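PDB 4WOY: mitochondrial dynamics protein MID49 from Mus musculus, which recruits the fission mediator dynamin-related protein 1 to the mitochondrial outer membrane, regulates its GTPase activity and is required for mitochondrial fission. Local coordinates for residues Ala8-His13 against Arg228-Leu233; Gln36-Ser41 against Ala139-Pro144; Thr65-Arg70 against Ile238-Pro243. The protein carries 1 engineered substitution. All coordinates share one frame; numbering follows the deposited sequence.

Contact 1: residues Ala8-His13 against Arg228-Leu233; sequences AFERKH and RRRLLL
Arg230 NH2 is shared by two carboxylates, that of Glu269, which precedes helix 272-288, in a salt bridge and that of Glu10 of helix 2-14 through a weak bond. The bond from Arg230 NH2 to Glu10 OE1 spans 2.9 Å but is bent to 123° at the hydrogen. The stronger half of the pairing with Glu10 runs from Arg230 NE to Glu10 OE2 at 2.6 Å, with an N-H...O angle of 152°. Here the oxygen lies at the guanidinium edge, nearly in its plane, and receives the N-H on its syn side, somewhat out of the carboxylate plane. The two flat groups are twisted by 49°, so the pairing is two-pronged but not coplanar, and its prongs are unequal.

Helix 228-241, which carries Arg230, lies among helices 210-224, 250-261 and 272-288 in the predicted cytoplasmic part, in which a nucleotidyltransferase-like domain is joined to a helical, Mab-21-like portion. Helix 2-14 packs against its flank, Phe9 and Glu10 both touching Leu234 one turn on from Arg230.

Both side chains reach far to meet, since the nearest pair of CA atoms, those of Glu10 and Leu233, is 8.7 Å apart. Glu10 places CG anti to its own N and stays extended to CD, which carries the carboxylate to the arginine; Arg230 is stretched from CG to NE and crosses it at about a right angle. Packing beside the bridge is tight, Arg230 CG lying 3.1 Å from Glu10 OE2. With Glu10 buried, the arginine probably offsets the cost of enclosing a carboxylate.

Contact 2: residues Gln36-Ser41 against Ala139-Pro144; sequences QAYLRS and ASVNWP
The Tyr38 ring receives Val141 CG2 on one face, almost exactly over its centre: the methyl carbon stands 3.5 Å from the ring centroid and only 8° off the ring normal, a CH-pi contact of textbook form. Its spacing to the ring carbons is nearly even, with Tyr38 CD2 the closest at 3.6 Å. Ser140 occupies the region of the phenol edge, where its OG lies in the ring plane, but that approach is modelled too close to be trusted. The carbonyl oxygen of Ser140 comes near Tyr38 CE1 from an oblique direction.

The setting is the link between two helices of the MID51-like domain: helix 126-139 ends, a short loop follows, and Asn142 takes the N-cap position of helix 143-150, its OD1 making a weak hydrogen bond to Ala145 N. Asn142 is also the centre of an inverse gamma turn, closed by the 2.9 Å bond from Trp143 N to Val141 O. Tyr38 approaches this loop from near the end of helix 18-42, where its side chain also touches Phe43.

Valine here works on two rings at once. While CG2 sits on Tyr38, Val141 CG1 lies over the centre of the Trp143 ring system, 3.4 Å above its plane. With chi1 at 169°, CG1 is anti to the backbone N and CG2 lies beside it, against the tyrosine. Trp143 in turn touches Ile154 and Pro156 of strand 153-156.

Contact 3: residues Thr65-Arg70 against Ile238-Pro243; sequences TAEHVR and ICRGHP
Charge attraction links Glu67 to Arg240, but loosely: Glu67 OE2 and Arg240 NH1 are 3.6 Å apart, a long salt bridge with no hydrogen bond across the two segments. The carboxylate oxygen lies at the guanidinium edge, near its plane, yet the planes of the two groups are turned 64° from each other. In Glu67 the bend at chi2 (-68°) turns the carboxylate toward Arg240.

Packing supplies the second interaction. Ala66 CB rests over one face of the same guanidinium, 3.5 Å above its plane and offset toward the rim, with Arg240 NH1 as its nearest atom at 3.6 Å. The arginine therefore meets a methyl on its face and a carboxylate at its edge.

This is a contact at the protein surface, spanning from the loop before strand 69-74 to the last turn of helix 228-241. The loop leads into the mixed sheet, where Val69 pairs with strand 173-182 and packs on Ala28 of helix 18-42, while on the other side of the contact Ile238 of the arginine's helix touches Phe329 at the chain terminus.

Contacts 1 and 3 share helix 228-241 and lie about 12 Å apart between centres; they touch where Phe9 CE2 meets Ile238 CG1 at 3.4 Å. Both pair a glutamate with an arginine, but the partly buried contact 1 has one short, sound bond and one weak one between two helices, whereas the surface contact 3 has a long bridge between a loop of the sheet region and the helix end. Contact 2 stands apart, its centre about 37 Å from that of contact 1 and about 29 Å from that of contact 3. Also partly buried, it relies on methyl-to-ring packing within the MID51-like domain rather than on charge.

Contact 1: residues Ala8-His13 against Arg228-Leu233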
ATOM      1  N   ALA A   8      -2.765 -18.829  19.065  1.00 53.05           N
ATOM      2  CA  ALA A   8      -1.922 -19.854  18.455  1.00 55.97           C
ATOM      3  C   ALA A   8      -1.670 -19.569  16.961  1.00 47.19           C
ATOM      4  O   ALA A   8      -0.533 -19.622  16.482  1.00 40.88           O
ATOM      5  CB  ALA A   8      -2.559 -21.239  18.647  1.00 54.59           C
ATOM      6  N   PHE A   9      -2.727 -19.236  16.236  1.00 41.34           N
ATOM      7  CA  PHE A   9      -2.598 -18.867  14.827  1.00 40.85           C
ATOM      8  C   PHE A   9      -1.708 -17.636  14.653  1.00 40.49           C
ATOM      9  O   PHE A   9      -0.834 -17.590  13.771  1.00 42.89           O
ATOM     10  CB  PHE A   9      -3.978 -18.620  14.221  1.00 41.94           C
ATOM     11  CG  PHE A   9      -3.940 -18.217  12.785  1.00 43.41           C
ATOM     12  CD1 PHE A   9      -3.889 -19.180  11.785  1.00 46.88           C
ATOM     13  CD2 PHE A   9      -3.966 -16.878  12.428  1.00 42.08           C
ATOM     14  CE1 PHE A   9      -3.862 -18.821  10.458  1.00 50.46           C
ATOM     15  CE2 PHE A   9      -3.929 -16.503  11.108  1.00 49.23           C
ATOM     16  CZ  PHE A   9      -3.876 -17.483  10.112  1.00 54.12           C
ATOM     17  N   GLU A  10      -1.930 -16.643  15.503  1.00 43.62           N
ATOM     18  CA  GLU A  10      -1.140 -15.423  15.473  1.00 44.99           C
ATOM     19  C   GLU A  10       0.343 -15.792  15.690  1.00 48.90           C
ATOM     20  O   GLU A  10       1.244 -15.348  14.961  1.00 50.02           O
ATOM     21  CB  GLU A  10      -1.662 -14.450  16.537  1.00 43.16           C
ATOM     22  CG  GLU A  10      -0.933 -13.116  16.642  1.00 48.40           C
ATOM     23  CD  GLU A  10      -1.542 -12.211  17.704  1.00 60.03           C
ATOM     24  OE1 GLU A  10      -1.365 -12.488  18.916  1.00 69.14           O
ATOM     25  OE2 GLU A  10      -2.209 -11.228  17.324  1.00 62.14           O
ATOM     26  N   ARG A  11       0.570 -16.646  16.684  1.00 42.48           N
ATOM     27  CA  ARG A  11       1.907 -17.072  17.052  1.00 42.34           C
ATOM     28  C   ARG A  11       2.576 -17.743  15.848  1.00 50.38           C
ATOM     29  O   ARG A  11       3.714 -17.436  15.505  1.00 59.95           O
ATOM     30  CB  ARG A  11       1.828 -18.055  18.231  1.00 42.21           C
ATOM     31  CG  ARG A  11       3.156 -18.573  18.736  1.00 45.85           C
ATOM     32  CD  ARG A  11       3.046 -19.632  19.884  1.00 51.25           C
ATOM     33  NE  ARG A  11       3.122 -21.010  19.391  1.00 58.96           N
ATOM     34  CZ  ARG A  11       2.144 -21.908  19.404  1.00 61.52           C
ATOM     35  NH1 ARG A  11       0.943 -21.619  19.892  1.00 57.16           N
ATOM     36  NH2 ARG A  11       2.379 -23.118  18.919  1.00 72.42           N
ATOM     37  N   LYS A  12       1.843 -18.645  15.204  1.00 50.38           N
ATOM     38  CA  LYS A  12       2.379 -19.480  14.125  1.00 52.09           C
ATOM     39  C   LYS A  12       2.396 -18.854  12.724  1.00 53.27           C
ATOM     40  O   LYS A  12       3.259 -19.202  11.927  1.00 58.90           O
ATOM     41  CB  LYS A  12       1.632 -20.824  14.063  1.00 50.23           C
ATOM     42  CG  LYS A  12       1.852 -21.719  15.278  1.00 53.22           C
ATOM     43  CD  LYS A  12       1.021 -22.999  15.253  1.00 59.92           C
ATOM     44  CE  LYS A  12      -0.292 -22.857  15.994  1.00 59.46           C
ATOM     45  NZ  LYS A  12      -0.828 -24.180  16.399  1.00 62.11           N
ATOM     46  N   HIS A  13       1.420 -18.012  12.381  1.00 49.82           N
ATOM     47  CA  HIS A  13       1.320 -17.545  10.990  1.00 49.42           C
ATOM     48  C   HIS A  13       1.281 -16.037  10.818  1.00 52.72           C
ATOM     49  O   HIS A  13       1.252 -15.539   9.695  1.00 62.55           O
ATOM     50  CB  HIS A  13       0.114 -18.191  10.294  1.00 42.65           C
ATOM     51  CG  HIS A  13       0.169 -19.684  10.305  1.00 50.79           C
ATOM     52  ND1 HIS A  13      -0.673 -20.456  11.081  1.00 56.35           N
ATOM     53  CD2 HIS A  13       1.011 -20.547   9.693  1.00 49.21           C
ATOM     54  CE1 HIS A  13      -0.369 -21.730  10.921  1.00 58.68           C
ATOM     55  NE2 HIS A  13       0.648 -21.812  10.083  1.00 54.98           N
ATOM     56  N   ARG A 228      -6.177  -2.947  17.749  1.00 38.85           N
ATOM     57  CA  ARG A 228      -6.720  -2.748  16.411  1.00 44.00           C
ATOM     58  C   ARG A 228      -5.714  -3.171  15.338  1.00 45.44           C
ATOM     59  O   ARG A 228      -6.043  -3.986  14.478  1.00 49.90           O
ATOM     60  CB  ARG A 228      -7.121  -1.283  16.200  1.00 38.15           C
ATOM     61  CG  ARG A 228      -8.224  -0.807  17.123  1.00 41.96           C
ATOM     62  CD  ARG A 228      -8.223   0.718  17.218  1.00 44.21           C
ATOM     63  NE  ARG A 228      -9.156   1.221  18.228  1.00 47.97           N
ATOM     64  CZ  ARG A 228      -8.836   1.424  19.502  1.00 52.30           C
ATOM     65  NH1 ARG A 228      -7.608   1.144  19.937  1.00 46.69           N
ATOM     66  NH2 ARG A 228      -9.745   1.904  20.341  1.00 49.70           N
ATOM     67  N   ARG A 229      -4.491  -2.642  15.411  1.00 36.06           N
ATOM     68  CA  ARG A 229      -3.463  -2.931  14.408  1.00 45.36           C
ATOM     69  C   ARG A 229      -3.081  -4.395  14.437  1.00 41.78           C
ATOM     70  O   ARG A 229      -2.755  -4.996  13.412  1.00 34.13           O
ATOM     71  CB  ARG A 229      -2.206  -2.084  14.623  1.00 42.55           C
ATOM     72  CG  ARG A 229      -2.303  -0.638  14.192  1.00 43.78           C
ATOM     73  CD  ARG A 229      -1.125   0.128  14.753  1.00 50.86           C
ATOM     74  NE  ARG A 229      -1.011  -0.127  16.194  1.00 65.37           N
ATOM     75  CZ  ARG A 229       0.091   0.047  16.921  1.00 65.29           C
ATOM     76  NH1 ARG A 229       1.217   0.480  16.363  1.00 70.80           N
ATOM     77  NH2 ARG A 229       0.065  -0.218  18.215  1.00 52.66           N
ATOM     78  N   ARG A 230      -3.116  -4.969  15.625  1.00 41.15           N
ATOM     79  CA  ARG A 230      -2.876  -6.387  15.771  1.00 40.34           C
ATOM     80  C   ARG A 230      -3.975  -7.189  15.037  1.00 39.58           C
ATOM     81  O   ARG A 230      -3.689  -8.195  14.375  1.00 44.68           O
ATOM     82  CB  ARG A 230      -2.799  -6.724  17.260  1.00 45.63           C
ATOM     83  CG  ARG A 230      -2.664  -8.171  17.574  1.00 44.64           C
ATOM     84  CD  ARG A 230      -1.905  -8.361  18.878  1.00 46.39           C
ATOM     85  NE  ARG A 230      -2.219  -9.662  19.444  1.00 52.57           N
ATOM     86  CZ  ARG A 230      -2.261  -9.910  20.739  1.00 52.44           C
ATOM     87  NH1 ARG A 230      -1.990  -8.938  21.604  1.00 53.72           N
ATOM     88  NH2 ARG A 230      -2.573 -11.129  21.161  1.00 49.18           N
ATOM     89  N   LEU A 231      -5.221  -6.726  15.142  1.00 42.22           N
ATOM     90  CA  LEU A 231      -6.347  -7.361  14.460  1.00 43.95           C
ATOM     91  C   LEU A 231      -6.235  -7.245  12.938  1.00 37.79           C
ATOM     92  O   LEU A 231      -6.611  -8.160  12.204  1.00 41.95           O
ATOM     93  CB  LEU A 231      -7.685  -6.768  14.934  1.00 45.68           C
ATOM     94  CG  LEU A 231      -8.899  -7.287  14.139  1.00 42.71           C
ATOM     95  CD1 LEU A 231      -9.100  -8.769  14.373  1.00 38.12           C
ATOM     96  CD2 LEU A 231     -10.185  -6.527  14.455  1.00 45.08           C
ATOM     97  N   LEU A 232      -5.748  -6.108  12.460  1.00 34.71           N
ATOM     98  CA  LEU A 232      -5.607  -5.953  11.018  1.00 46.18           C
ATOM     99  C   LEU A 232      -4.613  -7.009  10.484  1.00 45.48           C
ATOM    100  O   LEU A 232      -4.849  -7.618   9.433  1.00 38.46           O
ATOM    101  CB  LEU A 232      -5.178  -4.519  10.649  1.00 36.28           C
ATOM    102  CG  LEU A 232      -4.733  -4.258   9.210  1.00 38.74           C
ATOM    103  CD1 LEU A 232      -5.837  -4.589   8.193  1.00 37.01           C
ATOM    104  CD2 LEU A 232      -4.293  -2.813   9.094  1.00 33.02           C
ATOM    105  N   LEU A 233      -3.532  -7.246  11.228  1.00 52.01           N
ATOM    106  CA  LEU A 233      -2.521  -8.232  10.814  1.00 49.99           C
ATOM    107  C   LEU A 233      -3.075  -9.657  10.807  1.00 38.31           C
ATOM    108  O   LEU A 233      -2.772 -10.434   9.908  1.00 45.08           O
ATOM    109  CB  LEU A 233      -1.294  -8.147  11.713  1.00 38.87           C
ATOM    110  CG  LEU A 233      -0.411  -6.980  11.291  1.00 45.24           C
ATOM    111  CD1 LEU A 233       0.643  -6.658  12.359  1.00 46.71           C
ATOM    112  CD2 LEU A 233       0.236  -7.273   9.951  1.00 43.73           C
TER

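Contact 2: residues Gln36-Ser41 against Ala139-Pro144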
ATOM      1  N   GLN A  36      18.967   5.102  -4.966  1.00 51.67           N
ATOM      2  CA  GLN A  36      18.974   6.557  -4.903  1.00 50.54           C
ATOM      3  C   GLN A  36      20.239   7.116  -5.551  1.00 52.31           C
ATOM      4  O   GLN A  36      20.212   8.138  -6.249  1.00 50.24           O
ATOM      5  CB  GLN A  36      18.881   7.058  -3.478  1.00 50.31           C
ATOM      6  CG  GLN A  36      18.678   8.556  -3.429  1.00 58.00           C
ATOM      7  CD  GLN A  36      18.766   9.077  -2.031  1.00 76.62           C
ATOM      8  OE1 GLN A  36      18.158   8.522  -1.115  1.00 83.57           O
ATOM      9  NE2 GLN A  36      19.518  10.155  -1.846  1.00 87.95           N
ATOM     10  N   ALA A  37      21.357   6.453  -5.292  1.00 47.48           N
ATOM     11  CA  ALA A  37      22.616   6.895  -5.850  1.00 53.79           C
ATOM     12  C   ALA A  37      22.526   6.846  -7.371  1.00 57.36           C
ATOM     13  O   ALA A  37      22.987   7.758  -8.058  1.00 47.83           O
ATOM     14  CB  ALA A  37      23.774   6.038  -5.334  1.00 52.37           C
ATOM     15  N   TYR A  38      21.907   5.788  -7.891  1.00 72.55           N
ATOM     16  CA  TYR A  38      21.710   5.664  -9.329  1.00 78.72           C
ATOM     17  C   TYR A  38      20.873   6.806  -9.878  1.00 71.12           C
ATOM     18  O   TYR A  38      21.228   7.416 -10.880  1.00 75.95           O
ATOM     19  CB  TYR A  38      21.029   4.344  -9.681  1.00 89.85           C
ATOM     20  CG  TYR A  38      20.491   4.351 -11.087  1.00102.59           C
ATOM     21  CD1 TYR A  38      21.295   3.983 -12.157  1.00113.84           C
ATOM     22  CD2 TYR A  38      19.187   4.762 -11.354  1.00104.45           C
ATOM     23  CE1 TYR A  38      20.812   3.999 -13.448  1.00115.85           C
ATOM     24  CE2 TYR A  38      18.703   4.798 -12.642  1.00109.96           C
ATOM     25  CZ  TYR A  38      19.518   4.414 -13.685  1.00115.47           C
ATOM     26  OH  TYR A  38      19.025   4.447 -14.964  1.00114.24           O
ATOM     27  N   LEU A  39      19.752   7.078  -9.225  1.00 58.42           N
ATOM     28  CA  LEU A  39      18.802   8.060  -9.729  1.00 54.46           C
ATOM     29  C   LEU A  39      19.417   9.446  -9.755  1.00 45.63           C
ATOM     30  O   LEU A  39      19.268  10.183 -10.727  1.00 55.14           O
ATOM     31  CB  LEU A  39      17.520   8.052  -8.871  1.00 67.83           C
ATOM     32  CG  LEU A  39      16.291   8.863  -9.312  1.00 78.31           C
ATOM     33  CD1 LEU A  39      14.968   8.103  -9.269  1.00 73.83           C
ATOM     34  CD2 LEU A  39      16.213  10.089  -8.418  1.00 75.22           C
ATOM     35  N   ARG A  40      20.123   9.790  -8.688  1.00 44.07           N
ATOM     36  CA  ARG A  40      20.792  11.077  -8.601  1.00 43.78           C
ATOM     37  C   ARG A  40      21.910  11.213  -9.619  1.00 46.82           C
ATOM     38  O   ARG A  40      22.166  12.296 -10.157  1.00 43.17           O
ATOM     39  CB  ARG A  40      21.326  11.303  -7.184  1.00 52.89           C
ATOM     40  CG  ARG A  40      20.205  11.542  -6.193  1.00 61.31           C
ATOM     41  CD  ARG A  40      20.686  12.214  -4.927  1.00 82.09           C
ATOM     42  NE  ARG A  40      19.594  12.945  -4.283  1.00 95.99           N
ATOM     43  CZ  ARG A  40      19.540  14.274  -4.184  1.00 99.45           C
ATOM     44  NH1 ARG A  40      20.528  15.029  -4.657  1.00 93.74           N
ATOM     45  NH2 ARG A  40      18.501  14.853  -3.599  1.00103.23           N
ATOM     46  N   SER A  41      22.569  10.099  -9.889  1.00 49.34           N
ATOM     47  CA  SER A  41      23.669  10.076 -10.839  1.00 47.50           C
ATOM     48  C   SER A  41      23.188  10.242 -12.275  1.00 51.10           C
ATOM     49  O   SER A  41      23.748  11.033 -13.043  1.00 49.39           O
ATOM     50  CB  SER A  41      24.433   8.757 -10.688  1.00 50.39           C
ATOM     51  OG  SER A  41      25.213   8.466 -11.825  1.00 64.06           O
ATOM     52  N   ALA A 139      16.554  -1.773 -17.450  1.00 80.03           N
ATOM     53  CA  ALA A 139      17.619  -1.791 -18.439  1.00 82.89           C
ATOM     54  C   ALA A 139      18.832  -0.928 -18.066  1.00 83.68           C
ATOM     55  O   ALA A 139      19.869  -0.990 -18.728  1.00 96.31           O
ATOM     56  CB  ALA A 139      17.061  -1.361 -19.798  1.00 79.74           C
ATOM     57  N   SER A 140      18.722  -0.160 -16.988  1.00 70.08           N
ATOM     58  CA  SER A 140      19.733   0.850 -16.681  1.00 69.58           C
ATOM     59  C   SER A 140      20.324   0.813 -15.249  1.00 75.20           C
ATOM     60  O   SER A 140      21.290   1.518 -14.966  1.00 82.23           O
ATOM     61  CB  SER A 140      19.135   2.230 -16.976  1.00 72.28           C
ATOM     62  OG  SER A 140      19.936   3.291 -16.483  1.00 79.28           O
ATOM     63  N   VAL A 141      19.735   0.035 -14.340  1.00 76.66           N
ATOM     64  CA  VAL A 141      20.285  -0.104 -12.983  1.00 71.80           C
ATOM     65  C   VAL A 141      21.090  -1.403 -12.864  1.00 74.64           C
ATOM     66  O   VAL A 141      20.651  -2.470 -13.311  1.00 76.14           O
ATOM     67  CB  VAL A 141      19.198  -0.114 -11.892  1.00 68.31           C
ATOM     68  CG1 VAL A 141      19.793  -0.542 -10.544  1.00 68.41           C
ATOM     69  CG2 VAL A 141      18.493   1.251 -11.787  1.00 59.83           C
ATOM     70  N   ASN A 142      22.275  -1.297 -12.267  1.00 73.25           N
ATOM     71  CA  ASN A 142      23.197  -2.425 -12.130  1.00 74.89           C
ATOM     72  C   ASN A 142      22.795  -3.373 -10.995  1.00 71.95           C
ATOM     73  O   ASN A 142      23.420  -3.391  -9.933  1.00 71.26           O
ATOM     74  CB  ASN A 142      24.620  -1.906 -11.922  1.00 70.97           C
ATOM     75  CG  ASN A 142      25.671  -2.903 -12.340  1.00 76.44           C
ATOM     76  OD1 ASN A 142      25.422  -4.110 -12.402  1.00 78.02           O
ATOM     77  ND2 ASN A 142      26.858  -2.405 -12.642  1.00 80.85           N
ATOM     78  N   TRP A 143      21.728  -4.133 -11.215  1.00 68.11           N
ATOM     79  CA  TRP A 143      21.229  -5.083 -10.221  1.00 67.12           C
ATOM     80  C   TRP A 143      22.160  -6.245  -9.898  1.00 70.19           C
ATOM     81  O   TRP A 143      22.195  -6.693  -8.754  1.00 75.07           O
ATOM     82  CB  TRP A 143      19.877  -5.640 -10.666  1.00 64.37           C
ATOM     83  CG  TRP A 143      18.806  -4.571 -10.674  1.00 63.71           C
ATOM     84  CD1 TRP A 143      18.063  -4.156 -11.742  1.00 61.22           C
ATOM     85  CD2 TRP A 143      18.407  -3.753  -9.568  1.00 59.58           C
ATOM     86  NE1 TRP A 143      17.206  -3.145 -11.366  1.00 55.04           N
ATOM     87  CE2 TRP A 143      17.395  -2.880 -10.035  1.00 55.88           C
ATOM     88  CE3 TRP A 143      18.798  -3.676  -8.227  1.00 50.91           C
ATOM     89  CZ2 TRP A 143      16.780  -1.942  -9.213  1.00 53.84           C
ATOM     90  CZ3 TRP A 143      18.168  -2.750  -7.405  1.00 54.02           C
ATOM     91  CH2 TRP A 143      17.178  -1.896  -7.902  1.00 52.09           C
ATOM     92  N   PRO A 144      22.920  -6.745 -10.888  1.00 74.44           N
ATOM     93  CA  PRO A 144      23.838  -7.812 -10.473  1.00 74.21           C
ATOM     94  C   PRO A 144      24.872  -7.348  -9.445  1.00 75.12           C
ATOM     95  O   PRO A 144      25.130  -8.057  -8.477  1.00 75.37           O
ATOM     96  CB  PRO A 144      24.520  -8.214 -11.789  1.00 76.35           C
ATOM     97  CG  PRO A 144      24.256  -7.090 -12.738  1.00 73.26           C
ATOM     98  CD  PRO A 144      22.921  -6.569 -12.352  1.00 69.94           C
TER

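Contact 3: residues Thr65-Arg70 against Ile238-Pro243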
ATOM      1  N   THR A  65       7.461  -9.167   6.250  1.00 64.73           N
ATOM      2  CA  THR A  65       7.455  -8.921   4.815  1.00 56.49           C
ATOM      3  C   THR A  65       6.276  -9.602   4.136  1.00 54.06           C
ATOM      4  O   THR A  65       6.358  -9.946   2.960  1.00 62.48           O
ATOM      5  CB  THR A  65       8.773  -9.412   4.157  1.00 52.41           C
ATOM      6  OG1 THR A  65       9.047 -10.761   4.570  1.00 55.40           O
ATOM      7  CG2 THR A  65       9.926  -8.545   4.588  1.00 50.68           C
ATOM      8  N   ALA A  66       5.192  -9.806   4.884  1.00 54.99           N
ATOM      9  CA  ALA A  66       3.972 -10.405   4.335  1.00 50.06           C
ATOM     10  C   ALA A  66       3.457  -9.545   3.206  1.00 65.07           C
ATOM     11  O   ALA A  66       3.088 -10.053   2.150  1.00 67.36           O
ATOM     12  CB  ALA A  66       2.908 -10.552   5.406  1.00 51.49           C
ATOM     13  N   GLU A  67       3.455  -8.235   3.443  1.00 51.90           N
ATOM     14  CA  GLU A  67       3.078  -7.252   2.438  1.00 43.32           C
ATOM     15  C   GLU A  67       4.310  -6.730   1.712  1.00 47.02           C
ATOM     16  O   GLU A  67       5.457  -6.949   2.145  1.00 47.85           O
ATOM     17  CB  GLU A  67       2.358  -6.067   3.080  1.00 42.27           C
ATOM     18  CG  GLU A  67       1.213  -6.442   3.966  1.00 43.81           C
ATOM     19  CD  GLU A  67       0.071  -7.023   3.188  1.00 50.72           C
ATOM     20  OE1 GLU A  67      -0.142  -6.583   2.035  1.00 44.14           O
ATOM     21  OE2 GLU A  67      -0.634  -7.894   3.741  1.00 61.79           O
ATOM     22  N   HIS A  68       4.064  -6.011   0.623  1.00 43.28           N
ATOM     23  CA  HIS A  68       5.124  -5.294  -0.069  1.00 44.46           C
ATOM     24  C   HIS A  68       5.805  -4.332   0.885  1.00 43.80           C
ATOM     25  O   HIS A  68       5.225  -3.901   1.889  1.00 47.22           O
ATOM     26  CB  HIS A  68       4.582  -4.496  -1.259  1.00 43.85           C
ATOM     27  CG  HIS A  68       4.164  -5.346  -2.408  1.00 49.67           C
ATOM     28  ND1 HIS A  68       4.335  -6.710  -2.426  1.00 59.89           N
ATOM     29  CD2 HIS A  68       3.574  -5.025  -3.590  1.00 44.03           C
ATOM     30  CE1 HIS A  68       3.869  -7.202  -3.560  1.00 57.38           C
ATOM     31  NE2 HIS A  68       3.409  -6.194  -4.283  1.00 47.09           N
ATOM     32  N   VAL A  69       7.049  -4.017   0.570  1.00 38.10           N
ATOM     33  CA  VAL A  69       7.778  -2.986   1.259  1.00 37.61           C
ATOM     34  C   VAL A  69       7.780  -1.761   0.337  1.00 49.78           C
ATOM     35  O   VAL A  69       8.234  -1.831  -0.820  1.00 46.91           O
ATOM     36  CB  VAL A  69       9.190  -3.446   1.600  1.00 41.42           C
ATOM     37  CG1 VAL A  69       9.977  -2.332   2.315  1.00 38.85           C
ATOM     38  CG2 VAL A  69       9.123  -4.739   2.411  1.00 51.77           C
ATOM     39  N   ARG A  70       7.227  -0.656   0.830  1.00 47.76           N
ATOM     40  CA  ARG A  70       7.138   0.549   0.014  1.00 45.62           C
ATOM     41  C   ARG A  70       8.491   1.252  -0.081  1.00 43.08           C
ATOM     42  O   ARG A  70       9.195   1.432   0.919  1.00 52.92           O
ATOM     43  CB  ARG A  70       6.062   1.494   0.561  1.00 42.51           C
ATOM     44  CG  ARG A  70       4.975   0.758   1.317  1.00 51.84           C
ATOM     45  CD  ARG A  70       3.582   1.361   1.172  1.00 58.73           C
ATOM     46  NE  ARG A  70       3.559   2.802   1.349  1.00 55.07           N
ATOM     47  CZ  ARG A  70       2.543   3.567   0.968  1.00 47.05           C
ATOM     48  NH1 ARG A  70       1.464   3.025   0.407  1.00 34.47           N
ATOM     49  NH2 ARG A  70       2.605   4.874   1.145  1.00 39.54           N
ATOM     50  N   ILE A 238      -5.125 -14.481   7.662  1.00 43.88           N
ATOM     51  CA  ILE A 238      -6.164 -15.444   7.383  1.00 47.15           C
ATOM     52  C   ILE A 238      -6.640 -15.383   5.951  1.00 50.29           C
ATOM     53  O   ILE A 238      -6.836 -16.414   5.315  1.00 57.29           O
ATOM     54  CB  ILE A 238      -7.338 -15.237   8.335  1.00 55.60           C
ATOM     55  CG1 ILE A 238      -6.944 -15.822   9.682  1.00 59.79           C
ATOM     56  CG2 ILE A 238      -8.568 -15.936   7.837  1.00 68.13           C
ATOM     57  CD1 ILE A 238      -7.997 -15.786  10.660  1.00 72.89           C
ATOM     58  N   CYS A 239      -6.816 -14.175   5.436  1.00 46.60           N
ATOM     59  CA  CYS A 239      -7.287 -14.012   4.064  1.00 45.94           C
ATOM     60  C   CYS A 239      -6.240 -14.490   3.070  1.00 44.96           C
ATOM     61  O   CYS A 239      -6.588 -14.961   1.990  1.00 47.83           O
ATOM     62  CB  CYS A 239      -7.673 -12.551   3.797  1.00 36.71           C
ATOM     63  SG  CYS A 239      -9.154 -12.030   4.698  1.00 44.29           S
ATOM     64  N   ARG A 240      -4.963 -14.387   3.436  1.00 43.84           N
ATOM     65  CA  ARG A 240      -3.903 -14.883   2.570  1.00 54.26           C
ATOM     66  C   ARG A 240      -3.947 -16.410   2.566  1.00 57.53           C
ATOM     67  O   ARG A 240      -3.577 -17.048   1.589  1.00 58.15           O
ATOM     68  CB  ARG A 240      -2.522 -14.409   3.028  1.00 57.59           C
ATOM     69  CG  ARG A 240      -2.110 -13.036   2.569  1.00 62.23           C
ATOM     70  CD  ARG A 240      -0.631 -12.799   2.896  1.00 70.80           C
ATOM     71  NE  ARG A 240      -0.275 -13.228   4.250  1.00 75.44           N
ATOM     72  CZ  ARG A 240      -0.302 -12.461   5.341  1.00 74.35           C
ATOM     73  NH1 ARG A 240      -0.675 -11.189   5.263  1.00 73.91           N
ATOM     74  NH2 ARG A 240       0.054 -12.975   6.516  1.00 65.99           N
ATOM     75  N   GLY A 241      -4.397 -16.969   3.686  1.00 58.97           N
ATOM     76  CA  GLY A 241      -4.505 -18.404   3.898  1.00 64.34           C
ATOM     77  C   GLY A 241      -5.527 -19.102   3.024  1.00 65.52           C
ATOM     78  O   GLY A 241      -5.495 -20.310   2.846  1.00 69.44           O
ATOM     79  N   HIS A 242      -6.517 -18.347   2.580  1.00 69.05           N
ATOM     80  CA  HIS A 242      -7.602 -18.903   1.787  1.00 68.20           C
ATOM     81  C   HIS A 242      -7.545 -18.448   0.332  1.00 65.61           C
ATOM     82  O   HIS A 242      -7.567 -17.253   0.071  1.00 69.09           O
ATOM     83  CB  HIS A 242      -8.917 -18.489   2.412  1.00 66.46           C
ATOM     84  CG  HIS A 242      -9.835 -19.624   2.691  1.00 75.27           C
ATOM     85  ND1 HIS A 242     -10.691 -20.132   1.740  1.00 86.11           N
ATOM     86  CD2 HIS A 242     -10.040 -20.347   3.814  1.00 78.24           C
ATOM     87  CE1 HIS A 242     -11.383 -21.128   2.263  1.00 93.89           C
ATOM     88  NE2 HIS A 242     -11.009 -21.275   3.523  1.00 89.27           N
ATOM     89  N   PRO A 243      -7.536 -19.394  -0.626  1.00 68.57           N
ATOM     90  CA  PRO A 243      -7.465 -18.971  -2.033  1.00 66.40           C
ATOM     91  C   PRO A 243      -8.656 -18.113  -2.458  1.00 71.14           C
ATOM     92  O   PRO A 243      -8.507 -17.275  -3.339  1.00 76.86           O
ATOM     93  CB  PRO A 243      -7.423 -20.297  -2.809  1.00 65.14           C
ATOM     94  CG  PRO A 243      -7.730 -21.367  -1.815  1.00 66.85           C
ATOM     95  CD  PRO A 243      -7.347 -20.849  -0.477  1.00 67.36           C
TER